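PDB 3MOG: 3-hydroxyadipyl-CoA dehydrogenase from Escherichia coli, which oxidises (3S)-3-hydroxyadipyl-CoA to 3-oxoadipyl-CoA with NAD+ as the hydride acceptor, in the bacterial breakdown of phenylacetate. Local coordinates for residues Ala18-Val23 / Leu87-Ala92; Ala139-Phe144 / Glu171-Trp176; Val153-Gly158 / Glu164-Leu169; Gly177-Arg182 / Ile415-Arg420; Val181-His184 / Phe189-Asn192. All blocks are in the same frame, centred on the assembly; numbering follows the deposited sequence.

Contact 1: residues Ala18-Val23 / Leu87-Ala92; sequences AGIAEV and LVIEAA
Ile20 of helix 15-26 lies over Ile89 of strand 87-90, a helix-on-sheet contact of the Rossmann-type NAD-binding domain. The helix follows strand 8-11 and a GxGxxG sequence, consistent with the dinucleotide-binding turn of this fold, and it reaches across its own strand to the next one in the sheet. Ile20 spans that gap atom by atom. Its CB points at the strand but stands back, 5.0 Å from Ile89 CG2, and the branches make the actual contact. The methyl CG2, placed opposite the backbone N by a chi1 of -70°, comes down on Ile89 CD1 at 3.8 Å and lies slightly farther from Ile89 CG2. The other branch starts at CG1, which rests 3.7 Å from Phe143 CD1 of the segment 139-144. From there Ile20 CD1 runs along the sheet, grazing Ile89 CG2 at 4.3 Å before reaching Ala91, the residue just past the strand. The two isoleucines lie askew rather than side by side. Ile89 and Ala91 face the helix, and Glu90 between them points the other way, to the face of the sheet where helix 96-109 packs. Ala91 also touches the glycine-rich turn and Asn119, so the tip of Ile20 ends at the border of that region, with its CD1 4.5 Å from Ala91 CB.

Contact 2: residues Ala139-Phe144 / Glu171-Trp176; sequences AGLHFF and ELTLSW
Leu141 of strand 138-143 and Thr173 of helix 163-175 mark the nearest backbone approach, with their CA atoms 9.2 Å apart, a spacing that leaves all of the contact to side chains. Thr173 shows how a polar residue can serve an apolar interface. Its chi1 of 56° sets OG1 between the backbone N and the carbonyl carbon, where the hydroxyl bonds back to Leu169 O one turn earlier, and the same torsion leaves CG2 to face the sheet. That methyl lies 4.1 Å from Leu141 CD1, the two side chains running past each other in opposite directions. One turn on, beyond the end of the helix, two aromatic rings meet rim to rim. Phe143 CZ approaches Trp176 CZ3 at 3.9 Å and lies near the plane of the indole, so neither ring offers its face to the other and the pair is no stack. Leu172 CG lies 3.6 Å above one face of the Trp176 indole, toward its rim. His27 and His29 also meet the Trp176 ring, and Val23 and Ala24 of helix 15-26 touch it, which places the indole in the seam between two helices on one face of the sheet. With no hydrogen bond crossing between the segments, cohesion here must come from dispersion and burial, while the buried threonine hydroxyl is satisfied within its own helix.

Contact 3: residues Val153-Gly158 / Glu164-Leu169; sequences VEVVSG and EVVEQL
Val155, Val166 and Leu169 form the apolar part of this contact between strand 152-157 and helix 163-175. Val155 points at the helix and uses one branch for both partners: its CG1, carried opposite the backbone N by a chi1 of 176°, lies 4.2 Å from Val166 CG1 and 4.1 Å from Leu169 CB. Because Val166 and Leu169 are three residues apart, both come from neighbouring positions on the same side of the helix, and the valine methyl faces the pair. Leu169 carries the packing farther, onto strands 138-143 and 115-118.

A second kind of contact joins a hydroxyl to a methyl. Ser157 OG stands only 3.2 Å from Val166 CG2, a close van der Waals approach with no hydrogen bond in it, made where the strand is about to end and the helix has just begun. Val166 is thus flanked by Val155 at one methyl and Ser157 at the other.

Charge enters one residue along, away from this interface, where Glu167 OE2 forms a salt bridge with Arg182 NH1, tying the helix to strand 179-184. The backbone geometry fits a tight reversal: the axes of strand 153-157 and helix 164-169 run nearly antiparallel, at 169°, and come within 9.1 Å. With strand 179-184 returning parallel and adjacent to strand 152-157, this is the first half of a beta-alpha-beta crossover at the edge of the domain's sheet.

Contact 4: residues Gly177-Arg182 / Ile415-Arg420; sequences GKQPVR and IDTAMR
Gln179 and Val181 meet Thr417 and Ala418 at a joint between domains, where the edge strand 179-184 of the NAD-binding sheet lies against helix 412-422 of the second C-terminal domain, more than two hundred residues later in the chain. The axes of strand 179-182 and helix 415-420 approach to 8.6 Å and cross at -132°. The extended strand turns alternate residues to the helix, Gln179 and Val181 toward it and Pro180 away. Thr417 carries most of the helix side. Its methyl CG2 fits between two strand side chains, 3.8 Å from Gln179 CG and 3.9 Å from Val181 CG1. The hydroxyl turns back along its own helix, Thr417 OG1 bonding to Gln413 O. Gln179 contributes its aliphatic portion: CG is the touching atom, and the bend at chi2, 54°, takes the amide away from the threonine methyl. Val181 works with both branches, CG1 alongside Thr417 and CG2 4.2 Å from Ala418 CB, whose small side chain allows the valine to settle close to the helix. A polar tie is added next to the packing, where Arg182 N, on the outer side of this last strand of the sheet, donates to Asp414 OD2. Helix 163-175, on which Pro180 packs, ends in a Schellman motif with Gly177, phi 72°, as its C' residue, and Lys178 N bonded to Thr173 O. Helix 412-422 thus packs on one face of the sheet's last strand, with helix 163-175 on the other, an interdomain helix-on-sheet contact joining the Rossmann-type domain to the second 6PGD-like C-terminal domain.

Contact 5: residues Val181-His184 / Phe189-Asn192; sequences VRCH and FIVN
Cys183 is touched by both Phe189 and Ile190, the residues that bring the chain back after strand 179-184. Its SG, set between the backbone N and the carbonyl carbon by a chi1 of 72°, lies 3.7 Å from Phe189 CB. The same sulfur sits 5.0 Å from the centroid of the phenyl ring and 45° off its normal, an oblique sulfur-aromatic contact. Cys183 CB serves the other neighbour, resting 3.9 Å from Ile190 CG1. Farther along that isoleucine, CD1 reaches the methyl CG2 of Val181 at 4.0 Å, so its ethyl branch lies along the strand across two inward-facing residues.

The next shell fixes the returning loop. Phe189 has a positive phi of 48°, which turns the chain sharply ahead of helix 191-194. Glu154 OE2, from the adjacent strand 152-157, then accepts hydrogen bonds from two successive amides, Ile190 N and Val191 N. Glu154 OE1 is taken by His142 ND1, and the carboxylate thereby links two sheet strands to the turn before helix 191-194. Ile190 also packs on Ala418, continuing the apolar layer into helix 412-422.

The last strand of the Rossmann-type sheet is thus packed against the turn leading into the helices of the 3-hydroxyacyl-CoA dehydrogenase C-terminal family region. No hydrogen bond joins the two segments themselves, so they adhere through sulfur, methyl and ring packing, and Glu154 supplies directional hydrogen bonds that the contact itself lacks.

Overall arrangement
From the N terminus, contact 1 closes first, bringing helix 15-26 onto strand 87-90 within the NAD-binding sheet. Contact 2 then closes a separate loop from strand 138-143 to the end of helix 163-175, and contact 3 nests within it, folding strand 152-157 against the same helix. Contacts 1 and 2 share one hydrophobic layer: Leu87 CD2 lies 3.6 Å from Leu172 CD2. Contacts 4 and 5 both start from strand 179-184. The short loop of contact 5 lies within the long span of contact 4, and they bind that edge strand to the C-terminal family regions, contact 5 to the first and contact 4 to the second. Their touching residues, including Ile190 and Ala418, join the NAD-binding region to both.

Contact 1: residues Ala18-Val23 / Leu87-Ala92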
# COMPACT_ATOMS: atom_id res chain seq x y z
N ALA C 18 9.89 20.05 31.90
CA ALA C 18 10.89 20.64 32.79
C ALA C 18 11.90 21.48 32.01
O ALA C 18 12.29 22.56 32.44
CB ALA C 18 11.60 19.53 33.57
N GLY C 19 12.29 20.97 30.84
CA GLY C 19 13.23 21.63 29.96
C GLY C 19 12.63 22.85 29.31
O GLY C 19 13.31 23.86 29.11
N ILE C 20 11.35 22.77 28.97
CA ILE C 20 10.66 23.92 28.38
C ILE C 20 10.49 25.04 29.42
O ILE C 20 10.74 26.23 29.13
CB ILE C 20 9.32 23.51 27.69
CG1 ILE C 20 9.61 22.70 26.42
CG2 ILE C 20 8.48 24.74 27.34
CD1 ILE C 20 8.46 21.71 26.00
N ALA C 21 10.12 24.63 30.64
CA ALA C 21 9.97 25.54 31.78
C ALA C 21 11.27 26.30 32.07
O ALA C 21 11.25 27.51 32.29
CB ALA C 21 9.49 24.76 33.04
N GLU C 22 12.39 25.58 32.04
CA GLU C 22 13.72 26.15 32.22
C GLU C 22 14.04 27.25 31.20
O GLU C 22 14.53 28.31 31.58
CB GLU C 22 14.79 25.05 32.17
CG GLU C 22 16.23 25.55 32.37
CD GLU C 22 17.25 24.45 32.19
OE1 GLU C 22 18.39 24.77 31.80
OE2 GLU C 22 16.93 23.26 32.42
N VAL C 23 13.70 27.01 29.94
CA VAL C 23 13.91 27.98 28.86
C VAL C 23 13.09 29.23 29.07
O VAL C 23 13.62 30.35 29.00
CB VAL C 23 13.58 27.38 27.47
CG1 VAL C 23 13.61 28.45 26.38
CG2 VAL C 23 14.55 26.25 27.13
N LEU C 87 0.31 32.15 27.67
CA LEU C 87 0.73 31.02 26.85
C LEU C 87 0.77 29.77 27.70
O LEU C 87 1.33 29.76 28.80
CB LEU C 87 2.12 31.26 26.21
CG LEU C 87 2.78 30.05 25.53
CD1 LEU C 87 1.99 29.56 24.32
CD2 LEU C 87 4.21 30.29 25.13
N VAL C 88 0.13 28.73 27.19
CA VAL C 88 0.23 27.42 27.77
C VAL C 88 0.96 26.52 26.79
O VAL C 88 0.61 26.47 25.59
CB VAL C 88 -1.16 26.82 28.08
CG1 VAL C 88 -1.01 25.45 28.69
CG2 VAL C 88 -1.93 27.72 29.02
N ILE C 89 1.98 25.82 27.29
CA ILE C 89 2.68 24.81 26.50
C ILE C 89 2.46 23.44 27.15
O ILE C 89 2.98 23.17 28.22
CB ILE C 89 4.18 25.12 26.38
CG1 ILE C 89 4.40 26.52 25.81
CG2 ILE C 89 4.89 24.08 25.50
CD1 ILE C 89 5.83 27.01 25.96
N GLU C 90 1.69 22.60 26.47
CA GLU C 90 1.33 21.27 26.97
C GLU C 90 2.36 20.24 26.54
O GLU C 90 2.69 20.13 25.37
CB GLU C 90 -0.06 20.90 26.42
CG GLU C 90 -0.60 19.57 26.87
CD GLU C 90 -0.00 18.38 26.13
OE1 GLU C 90 0.12 18.43 24.89
OE2 GLU C 90 0.36 17.40 26.81
N ALA C 91 2.86 19.45 27.49
CA ALA C 91 3.80 18.39 27.19
C ALA C 91 3.58 17.18 28.12
O ALA C 91 4.52 16.70 28.74
CB ALA C 91 5.22 18.92 27.31
N ALA C 92 2.35 16.72 28.22
CA ALA C 92 2.04 15.56 29.08
C ALA C 92 1.75 14.32 28.23
O ALA C 92 2.59 13.93 27.41
CB ALA C 92 0.90 15.88 30.04

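Contact 2: residues Ala139-Phe144 / Glu171-Trp176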
# COMPACT_ATOMS: atom_id res chain seq x y z
N ALA C 139 -2.07 25.87 18.54
CA ALA C 139 -0.94 25.71 17.63
C ALA C 139 0.03 24.71 18.24
O ALA C 139 -0.10 24.35 19.39
CB ALA C 139 -0.23 27.05 17.40
N GLY C 140 1.00 24.26 17.45
CA GLY C 140 2.04 23.38 17.97
C GLY C 140 3.28 24.20 18.23
O GLY C 140 3.61 25.09 17.46
N LEU C 141 3.94 23.92 19.34
CA LEU C 141 5.22 24.54 19.64
C LEU C 141 6.15 23.39 19.99
O LEU C 141 6.22 22.95 21.14
CB LEU C 141 5.07 25.57 20.77
CG LEU C 141 6.06 26.74 20.84
CD1 LEU C 141 5.97 27.59 19.61
CD2 LEU C 141 5.81 27.59 22.09
N HIS C 142 6.84 22.88 18.97
CA HIS C 142 7.54 21.61 19.08
C HIS C 142 9.04 21.77 19.32
O HIS C 142 9.78 22.09 18.40
CB HIS C 142 7.28 20.78 17.82
CG HIS C 142 7.96 19.45 17.82
ND1 HIS C 142 8.64 18.96 16.72
CD2 HIS C 142 8.07 18.50 18.79
CE1 HIS C 142 9.14 17.77 17.01
NE2 HIS C 142 8.82 17.47 18.26
N PHE C 143 9.47 21.53 20.56
CA PHE C 143 10.87 21.64 20.97
C PHE C 143 11.56 20.29 20.81
O PHE C 143 10.91 19.27 20.64
CB PHE C 143 10.96 22.04 22.45
CG PHE C 143 10.46 23.43 22.76
CD1 PHE C 143 9.10 23.69 22.88
CD2 PHE C 143 11.36 24.47 22.96
CE1 PHE C 143 8.64 24.96 23.18
CE2 PHE C 143 10.92 25.75 23.26
CZ PHE C 143 9.56 26.00 23.36
N PHE C 144 12.89 20.28 20.92
CA PHE C 144 13.64 19.04 20.77
C PHE C 144 14.47 18.77 22.04
O PHE C 144 14.95 19.71 22.66
CB PHE C 144 14.52 19.11 19.51
CG PHE C 144 13.73 19.06 18.21
CD1 PHE C 144 13.03 20.18 17.74
CD2 PHE C 144 13.67 17.88 17.47
CE1 PHE C 144 12.28 20.13 16.58
CE2 PHE C 144 12.91 17.83 16.29
CZ PHE C 144 12.23 18.97 15.84
N GLU C 171 8.20 35.07 17.11
CA GLU C 171 8.87 36.17 17.81
C GLU C 171 9.27 35.79 19.23
O GLU C 171 10.38 36.10 19.67
CB GLU C 171 7.99 37.43 17.84
CG GLU C 171 8.74 38.66 18.33
CD GLU C 171 8.00 39.96 18.13
OE1 GLU C 171 6.78 40.01 18.42
OE2 GLU C 171 8.65 40.94 17.69
N LEU C 172 8.39 35.09 19.93
CA LEU C 172 8.66 34.68 21.30
C LEU C 172 9.82 33.67 21.41
O LEU C 172 10.71 33.85 22.27
CB LEU C 172 7.38 34.16 21.96
CG LEU C 172 7.49 33.62 23.39
CD1 LEU C 172 7.68 34.75 24.40
CD2 LEU C 172 6.25 32.84 23.70
N THR C 173 9.84 32.65 20.55
CA THR C 173 10.94 31.67 20.56
C THR C 173 12.26 32.28 20.08
O THR C 173 13.33 31.90 20.57
CB THR C 173 10.63 30.38 19.78
OG1 THR C 173 10.27 30.71 18.43
CG2 THR C 173 9.48 29.62 20.43
N LEU C 174 12.18 33.21 19.14
CA LEU C 174 13.35 34.05 18.80
C LEU C 174 13.87 34.67 20.09
O LEU C 174 15.03 34.46 20.45
CB LEU C 174 13.01 35.13 17.75
CG LEU C 174 13.06 34.74 16.26
CD1 LEU C 174 12.54 35.84 15.34
CD2 LEU C 174 14.47 34.31 15.83
N SER C 175 12.99 35.33 20.83
CA SER C 175 13.39 35.93 22.11
C SER C 175 13.92 34.93 23.16
O SER C 175 14.61 35.33 24.09
CB SER C 175 12.26 36.81 22.68
OG SER C 175 11.26 36.03 23.31
N TRP C 176 13.61 33.63 23.01
CA TRP C 176 14.19 32.59 23.88
C TRP C 176 15.50 32.02 23.34
O TRP C 176 16.01 30.99 23.84
CB TRP C 176 13.19 31.46 24.18
CG TRP C 176 11.95 31.91 24.92
CD1 TRP C 176 11.73 33.13 25.49
CD2 TRP C 176 10.77 31.12 25.19
NE1 TRP C 176 10.48 33.16 26.06
CE2 TRP C 176 9.88 31.94 25.91
CE3 TRP C 176 10.38 29.80 24.88
CZ2 TRP C 176 8.61 31.50 26.33
CZ3 TRP C 176 9.13 29.36 25.31
CH2 TRP C 176 8.26 30.21 26.02

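Contact 3: residues Val153-Gly158 / Glu164-Leu169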
# COMPACT_ATOMS: atom_id res chain seq x y z
N VAL C 153 12.77 25.09 17.12
CA VAL C 153 11.37 24.75 17.40
C VAL C 153 10.51 24.81 16.13
O VAL C 153 10.69 25.69 15.30
CB VAL C 153 10.74 25.48 18.66
CG1 VAL C 153 11.48 26.70 19.02
CG2 VAL C 153 9.23 25.75 18.50
N GLU C 154 9.63 23.83 15.96
CA GLU C 154 8.69 23.82 14.86
C GLU C 154 7.39 24.43 15.34
O GLU C 154 6.79 23.96 16.31
CB GLU C 154 8.48 22.38 14.38
CG GLU C 154 9.71 21.75 13.75
CD GLU C 154 9.49 20.31 13.30
OE1 GLU C 154 9.20 19.45 14.16
OE2 GLU C 154 9.63 20.03 12.09
N VAL C 155 6.98 25.52 14.70
CA VAL C 155 5.75 26.22 15.03
C VAL C 155 4.66 25.71 14.10
O VAL C 155 4.68 25.98 12.90
CB VAL C 155 5.89 27.76 14.88
CG1 VAL C 155 4.55 28.44 15.16
CG2 VAL C 155 6.97 28.31 15.81
N VAL C 156 3.73 24.95 14.63
CA VAL C 156 2.88 24.14 13.77
C VAL C 156 1.46 24.67 13.68
O VAL C 156 0.76 24.78 14.69
CB VAL C 156 2.83 22.68 14.25
CG1 VAL C 156 2.26 21.79 13.18
CG2 VAL C 156 4.20 22.22 14.63
N SER C 157 1.04 25.01 12.46
CA SER C 157 -0.34 25.46 12.24
C SER C 157 -1.27 24.27 12.01
O SER C 157 -1.03 23.41 11.16
CB SER C 157 -0.44 26.41 11.06
OG SER C 157 0.30 27.60 11.28
N GLY C 158 -2.35 24.24 12.79
CA GLY C 158 -3.49 23.41 12.46
C GLY C 158 -4.31 24.16 11.43
O GLY C 158 -4.00 25.32 11.08
N GLU C 164 -1.45 35.51 13.01
CA GLU C 164 -0.89 36.37 14.06
C GLU C 164 -0.32 35.53 15.21
O GLU C 164 0.73 35.85 15.77
CB GLU C 164 -1.93 37.37 14.57
CG GLU C 164 -2.15 38.56 13.63
CD GLU C 164 -2.61 39.82 14.36
OE1 GLU C 164 -2.20 40.02 15.52
OE2 GLU C 164 -3.38 40.60 13.77
N VAL C 165 -1.02 34.43 15.53
CA VAL C 165 -0.58 33.46 16.52
C VAL C 165 0.79 32.86 16.16
O VAL C 165 1.67 32.79 17.01
CB VAL C 165 -1.67 32.37 16.71
CG1 VAL C 165 -1.16 31.21 17.54
CG2 VAL C 165 -2.93 32.99 17.34
N VAL C 166 0.97 32.48 14.89
CA VAL C 166 2.25 31.98 14.38
C VAL C 166 3.37 33.02 14.56
O VAL C 166 4.46 32.70 15.06
CB VAL C 166 2.13 31.54 12.88
CG1 VAL C 166 3.50 31.30 12.25
CG2 VAL C 166 1.28 30.29 12.75
N GLU C 167 3.07 34.26 14.19
CA GLU C 167 4.04 35.36 14.28
C GLU C 167 4.44 35.63 15.72
O GLU C 167 5.62 35.85 16.01
CB GLU C 167 3.45 36.66 13.70
CG GLU C 167 3.23 36.67 12.20
CD GLU C 167 4.51 36.47 11.39
OE1 GLU C 167 5.56 37.04 11.76
OE2 GLU C 167 4.44 35.75 10.38
N GLN C 168 3.44 35.63 16.61
CA GLN C 168 3.65 35.77 18.05
C GLN C 168 4.57 34.66 18.57
O GLN C 168 5.58 34.95 19.23
CB GLN C 168 2.31 35.76 18.80
CG GLN C 168 1.55 37.09 18.78
CD GLN C 168 0.26 37.02 19.59
OE1 GLN C 168 -0.85 37.06 19.04
NE2 GLN C 168 0.39 36.92 20.92
N LEU C 169 4.24 33.42 18.22
CA LEU C 169 5.06 32.27 18.65
C LEU C 169 6.48 32.27 18.10
O LEU C 169 7.41 31.94 18.84
CB LEU C 169 4.35 30.93 18.35
CG LEU C 169 3.05 30.76 19.14
CD1 LEU C 169 2.37 29.44 18.78
CD2 LEU C 169 3.31 30.87 20.65

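Contact 4: residues Gly177-Arg182 / Ile415-Arg420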
# COMPACT_ATOMS: atom_id res chain seq x y z
N GLY C 177 16.06 32.68 22.33
CA GLY C 177 17.32 32.26 21.71
C GLY C 177 17.16 31.00 20.86
O GLY C 177 18.14 30.29 20.62
N LYS C 178 15.93 30.72 20.44
CA LYS C 178 15.65 29.58 19.58
C LYS C 178 15.56 30.02 18.14
O LYS C 178 15.63 31.21 17.84
CB LYS C 178 14.34 28.87 19.98
CG LYS C 178 14.29 28.29 21.40
CD LYS C 178 15.50 27.43 21.71
CE LYS C 178 15.41 26.87 23.13
NZ LYS C 178 16.63 26.07 23.50
N GLN C 179 15.39 29.05 17.25
CA GLN C 179 15.15 29.32 15.85
C GLN C 179 13.84 28.65 15.46
O GLN C 179 13.80 27.43 15.29
CB GLN C 179 16.31 28.79 15.00
CG GLN C 179 16.28 29.24 13.54
CD GLN C 179 16.19 30.76 13.39
OE1 GLN C 179 17.03 31.49 13.92
NE2 GLN C 179 15.16 31.23 12.69
N PRO C 180 12.78 29.43 15.32
CA PRO C 180 11.52 28.85 14.88
C PRO C 180 11.53 28.57 13.37
O PRO C 180 12.19 29.29 12.60
CB PRO C 180 10.49 29.93 15.21
CG PRO C 180 11.28 31.23 15.12
CD PRO C 180 12.69 30.90 15.52
N VAL C 181 10.82 27.52 12.98
CA VAL C 181 10.48 27.24 11.59
C VAL C 181 8.97 26.97 11.57
O VAL C 181 8.44 26.41 12.51
CB VAL C 181 11.29 26.04 11.00
CG1 VAL C 181 12.76 26.41 10.81
CG2 VAL C 181 11.15 24.76 11.86
N ARG C 182 8.29 27.40 10.51
CA ARG C 182 6.84 27.19 10.39
C ARG C 182 6.54 26.00 9.50
O ARG C 182 7.24 25.77 8.52
CB ARG C 182 6.16 28.41 9.80
CG ARG C 182 6.57 29.71 10.45
CD ARG C 182 6.80 30.78 9.41
NE ARG C 182 7.32 31.99 10.04
CZ ARG C 182 6.60 33.08 10.28
NH1 ARG C 182 5.32 33.13 9.91
NH2 ARG C 182 7.15 34.12 10.88
N ILE C 415 12.84 24.30 5.73
CA ILE C 415 13.21 22.90 5.59
C ILE C 415 14.72 22.73 5.80
O ILE C 415 15.15 21.86 6.54
CB ILE C 415 12.71 22.31 4.23
CG1 ILE C 415 11.17 22.33 4.20
CG2 ILE C 415 13.23 20.89 4.02
CD1 ILE C 415 10.54 21.92 2.86
N ASP C 416 15.52 23.60 5.18
CA ASP C 416 16.98 23.56 5.37
C ASP C 416 17.35 23.78 6.84
O ASP C 416 18.09 22.99 7.43
CB ASP C 416 17.70 24.58 4.48
CG ASP C 416 17.81 24.14 3.02
OD1 ASP C 416 17.66 22.94 2.73
OD2 ASP C 416 18.06 25.02 2.16
N THR C 417 16.79 24.83 7.44
CA THR C 417 17.08 25.18 8.82
C THR C 417 16.73 24.04 9.77
O THR C 417 17.55 23.66 10.60
CB THR C 417 16.34 26.45 9.23
OG1 THR C 417 16.79 27.52 8.40
CG2 THR C 417 16.60 26.79 10.68
N ALA C 418 15.53 23.48 9.60
CA ALA C 418 15.08 22.36 10.43
C ALA C 418 16.04 21.18 10.44
O ALA C 418 16.30 20.59 11.49
CB ALA C 418 13.68 21.92 10.01
N MET C 419 16.56 20.83 9.27
CA MET C 419 17.47 19.70 9.18
C MET C 419 18.87 20.04 9.74
O MET C 419 19.53 19.18 10.33
CB MET C 419 17.51 19.18 7.74
CG MET C 419 16.13 18.78 7.16
SD MET C 419 14.95 18.02 8.30
CE MET C 419 15.71 16.43 8.51
N ARG C 420 19.31 21.28 9.57
CA ARG C 420 20.56 21.73 10.20
C ARG C 420 20.47 21.76 11.72
O ARG C 420 21.40 21.33 12.41
CB ARG C 420 20.96 23.12 9.70
CG ARG C 420 22.13 23.13 8.73
CD ARG C 420 22.47 24.56 8.34
NE ARG C 420 21.45 25.13 7.47
CZ ARG C 420 20.70 26.19 7.75
NH1 ARG C 420 20.84 26.84 8.90
NH2 ARG C 420 19.81 26.62 6.85

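Contact 5: residues Val181-His184 / Phe189-Asn192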
# COMPACT_ATOMS: atom_id res chain seq x y z
N VAL C 181 10.82 27.52 12.98
CA VAL C 181 10.48 27.24 11.59
C VAL C 181 8.97 26.97 11.57
O VAL C 181 8.44 26.41 12.51
CB VAL C 181 11.29 26.04 11.00
CG1 VAL C 181 12.76 26.41 10.81
CG2 VAL C 181 11.15 24.76 11.86
N ARG C 182 8.29 27.40 10.51
CA ARG C 182 6.84 27.19 10.39
C ARG C 182 6.54 26.00 9.50
O ARG C 182 7.24 25.77 8.52
CB ARG C 182 6.16 28.41 9.80
CG ARG C 182 6.57 29.71 10.45
CD ARG C 182 6.80 30.78 9.41
NE ARG C 182 7.32 31.99 10.04
CZ ARG C 182 6.60 33.08 10.28
NH1 ARG C 182 5.32 33.13 9.91
NH2 ARG C 182 7.15 34.12 10.88
N CYS C 183 5.51 25.25 9.86
CA CYS C 183 5.03 24.13 9.07
C CYS C 183 3.57 23.85 9.41
O CYS C 183 3.10 24.24 10.47
CB CYS C 183 5.88 22.88 9.29
SG CYS C 183 5.68 22.09 10.88
N HIS C 184 2.86 23.18 8.50
CA HIS C 184 1.48 22.80 8.72
C HIS C 184 1.44 21.49 9.49
O HIS C 184 2.47 20.81 9.61
CB HIS C 184 0.74 22.65 7.39
CG HIS C 184 -0.75 22.76 7.51
ND1 HIS C 184 -1.38 23.95 7.83
CD2 HIS C 184 -1.73 21.84 7.36
CE1 HIS C 184 -2.69 23.75 7.87
NE2 HIS C 184 -2.93 22.48 7.59
N PHE C 189 5.79 16.44 10.70
CA PHE C 189 6.13 17.86 10.49
C PHE C 189 7.20 18.05 9.39
O PHE C 189 6.98 17.65 8.24
CB PHE C 189 6.47 18.56 11.82
CG PHE C 189 5.41 18.40 12.90
CD1 PHE C 189 4.04 18.29 12.59
CD2 PHE C 189 5.78 18.39 14.24
CE1 PHE C 189 3.09 18.14 13.58
CE2 PHE C 189 4.83 18.25 15.25
CZ PHE C 189 3.48 18.12 14.92
N ILE C 190 8.34 18.66 9.72
CA ILE C 190 9.49 18.68 8.81
C ILE C 190 10.50 17.61 9.21
O ILE C 190 10.76 16.67 8.46
CB ILE C 190 10.23 20.04 8.77
CG1 ILE C 190 9.30 21.20 8.44
CG2 ILE C 190 11.37 20.02 7.75
CD1 ILE C 190 9.96 22.54 8.78
N VAL C 191 11.05 17.76 10.42
CA VAL C 191 12.18 16.95 10.87
C VAL C 191 11.91 15.44 10.89
O VAL C 191 12.65 14.68 10.30
CB VAL C 191 12.72 17.41 12.26
CG1 VAL C 191 13.90 16.54 12.67
CG2 VAL C 191 13.13 18.87 12.23
N ASN C 192 10.84 15.00 11.55
CA ASN C 192 10.53 13.56 11.62
C ASN C 192 10.17 12.96 10.26
O ASN C 192 10.32 11.77 10.06
CB ASN C 192 9.39 13.28 12.61
CG ASN C 192 9.86 13.15 14.05
OD1 ASN C 192 11.04 12.96 14.33
ND2 ASN C 192 8.91 13.24 14.98